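Local coordinates for protein Na-translocating NADH-quinone reductase subunit C NqrC (Shewanella oneidensis, PDB 4XHF) that is the soluble fragment of subunit C of a membrane-bound reductase complex, with a domain that binds flavin mononucleotide, at residues M231-F235 with G236-F240. Numbering follows the deposited sequence.
Sequences MEFWF and GVEGF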
loop_
_atom_site.group_PDB
_atom_site.type_symbol
_atom_site.label_atom_id
_atom_site.label_comp_id
_atom_site.label_asym_id
_atom_site.label_seq_id
_atom_site.Cartn_x
_atom_site.Cartn_y
_atom_site.Cartn_z
ATOM N N MET A 231 -6.939 4.745 0.592
ATOM C CA MET A 231 -6.739 4.230 -0.755
ATOM C C MET A 231 -7.228 5.226 -1.801
ATOM O O MET A 231 -6.628 5.351 -2.867
ATOM C CB MET A 231 -7.451 2.890 -0.926
ATOM C CG MET A 231 -6.766 1.747 -0.204
ATOM S SD MET A 231 -7.630 0.187 -0.431
ATOM C CE MET A 231 -6.770 -0.852 0.745
ATOM N N GLU A 232 -8.307 5.939 -1.492
ATOM C CA GLU A 232 -8.855 6.924 -2.417
ATOM C C GLU A 232 -7.831 8.007 -2.741
ATOM O O GLU A 232 -7.745 8.472 -3.880
ATOM C CB GLU A 232 -10.116 7.564 -1.843
ATOM C CG GLU A 232 -10.749 8.578 -2.778
ATOM C CD GLU A 232 -11.981 9.223 -2.191
ATOM O OE1 GLU A 232 -12.355 8.862 -1.057
ATOM O OE2 GLU A 232 -12.573 10.097 -2.859
ATOM N N PHE A 233 -7.064 8.415 -1.735
ATOM C CA PHE A 233 -6.037 9.432 -1.931
ATOM C C PHE A 233 -4.829 8.887 -2.674
ATOM O O PHE A 233 -4.350 9.493 -3.630
ATOM C CB PHE A 233 -5.567 10.009 -0.596
ATOM C CG PHE A 233 -4.412 10.963 -0.736
ATOM C CD1 PHE A 233 -4.634 12.290 -1.068
ATOM C CD2 PHE A 233 -3.106 10.530 -0.567
ATOM C CE1 PHE A 233 -3.578 13.168 -1.214
ATOM C CE2 PHE A 233 -2.047 11.406 -0.713
ATOM C CZ PHE A 233 -2.284 12.726 -1.036
ATOM N N TRP A 234 -4.329 7.744 -2.220
ATOM C CA TRP A 234 -3.061 7.228 -2.715
ATOM C C TRP A 234 -3.175 6.589 -4.089
ATOM O O TRP A 234 -2.170 6.399 -4.769
ATOM C CB TRP A 234 -2.478 6.240 -1.710
ATOM C CG TRP A 234 -1.800 6.959 -0.595
ATOM C CD1 TRP A 234 -2.234 7.087 0.691
ATOM C CD2 TRP A 234 -0.573 7.689 -0.681
ATOM N NE1 TRP A 234 -1.344 7.843 1.416
ATOM C CE2 TRP A 234 -0.316 8.224 0.595
ATOM C CE3 TRP A 234 0.336 7.937 -1.714
ATOM C CZ2 TRP A 234 0.814 8.992 0.867
ATOM C CZ3 TRP A 234 1.456 8.696 -1.443
ATOM C CH2 TRP A 234 1.686 9.216 -0.163
ATOM N N PHE A 235 -4.397 6.270 -4.502
ATOM C CA PHE A 235 -4.648 5.854 -5.879
ATOM C C PHE A 235 -5.288 6.998 -6.665
ATOM O O PHE A 235 -5.742 6.815 -7.797
ATOM C CB PHE A 235 -5.528 4.604 -5.911
ATOM C CG PHE A 235 -4.818 3.367 -5.449
ATOM C CD1 PHE A 235 -3.894 2.737 -6.267
ATOM C CD2 PHE A 235 -5.061 2.844 -4.193
ATOM C CE1 PHE A 235 -3.234 1.603 -5.842
ATOM C CE2 PHE A 235 -4.404 1.712 -3.761
ATOM C CZ PHE A 235 -3.489 1.090 -4.586
ATOM N N GLY A 236 -5.299 8.183 -6.059
ATOM C CA GLY A 236 -5.855 9.369 -6.680
ATOM C C GLY A 236 -4.790 10.200 -7.368
ATOM O O GLY A 236 -3.631 9.795 -7.448
ATOM N N VAL A 237 -5.184 11.378 -7.841
ATOM C CA VAL A 237 -4.314 12.213 -8.663
ATOM C C VAL A 237 -3.087 12.708 -7.903
ATOM O O VAL A 237 -2.055 12.994 -8.510
ATOM C CB VAL A 237 -5.087 13.423 -9.223
ATOM C CG1 VAL A 237 -6.268 12.948 -10.058
ATOM C CG2 VAL A 237 -5.566 14.330 -8.101
ATOM N N GLU A 238 -3.198 12.809 -6.582
ATOM C CA GLU A 238 -2.073 13.235 -5.754
ATOM C C GLU A 238 -1.313 12.029 -5.198
ATOM O O GLU A 238 -0.409 12.182 -4.377
ATOM C CB GLU A 238 -2.558 14.138 -4.610
ATOM C CG GLU A 238 -3.325 15.368 -5.093
ATOM C CD GLU A 238 -3.498 16.433 -4.023
ATOM O OE1 GLU A 238 -2.528 17.170 -3.751
ATOM O OE2 GLU A 238 -4.609 16.540 -3.464
ATOM N N GLY A 239 -1.675 10.837 -5.669
ATOM C CA GLY A 239 -1.047 9.602 -5.232
ATOM C C GLY A 239 -0.217 8.961 -6.325
ATOM O O GLY A 239 0.668 9.598 -6.894
ATOM N N PHE A 240 -0.511 7.700 -6.624
ATOM C CA PHE A 240 0.292 6.922 -7.561
ATOM C C PHE A 240 -0.283 6.893 -8.975
ATOM O O PHE A 240 0.173 6.116 -9.811
ATOM C CB PHE A 240 0.444 5.489 -7.046
ATOM C CG PHE A 240 1.329 5.371 -5.841
ATOM C CD1 PHE A 240 2.704 5.477 -5.963
ATOM C CD2 PHE A 240 0.787 5.156 -4.586
ATOM C CE1 PHE A 240 3.521 5.372 -4.856
ATOM C CE2 PHE A 240 1.599 5.049 -3.475
ATOM C CZ PHE A 240 2.969 5.157 -3.611
HETATM O O HOH W 1 -5.090 11.960 -4.649
#
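Trp234 and Phe240 meet obliquely, CE3 of the indole lying 3.6 Å from Phe240 CE2, with the two six-membered rings inclined at 35°. Phe233 CD2 sits over one face of the indole, near its rim. The edge of Phe233 in turn takes Trp234 CD1 in its plane. At the edge of the Phe240 ring, near its plane, lies the carbonyl oxygen of Trp234, 3.2 Å from Phe240 CD2. The same oxygen accepts a hydrogen bond from Phe240 N (2.8 Å), the donor standing 39° out of the carbonyl plane. The backbone also passes close here: Gly239 CA makes a CA-H...O contact with Trp234 O at 3.4 Å. The Phe233 side chain has CG anti to its backbone N (chi1 174°), which carries the ring past the helix end, where CE1 meets Glu238 CB at 3.7 Å. The Glu238 carboxylate is held by the backbone N atoms of Lys104 and Lys105. Phe233 O has two donors: Gly236 N at 2.9 Å, far above the carbonyl plane, and a water that bridges to Glu238 N. Trp234 NE1 is hydrogen-bonded to Tyr137 O, and the two rings also meet, which helps hold the indole. This is the C-terminal end of helix 221-234. A type I turn from Gly236 to Gly239 leads to Phe240, the N-cap residue of helix 241-249. In the turn that links the two helices, the side chains of Phe233, Trp234, Phe235 and Phe240 pack against strands of the antiparallel sheet.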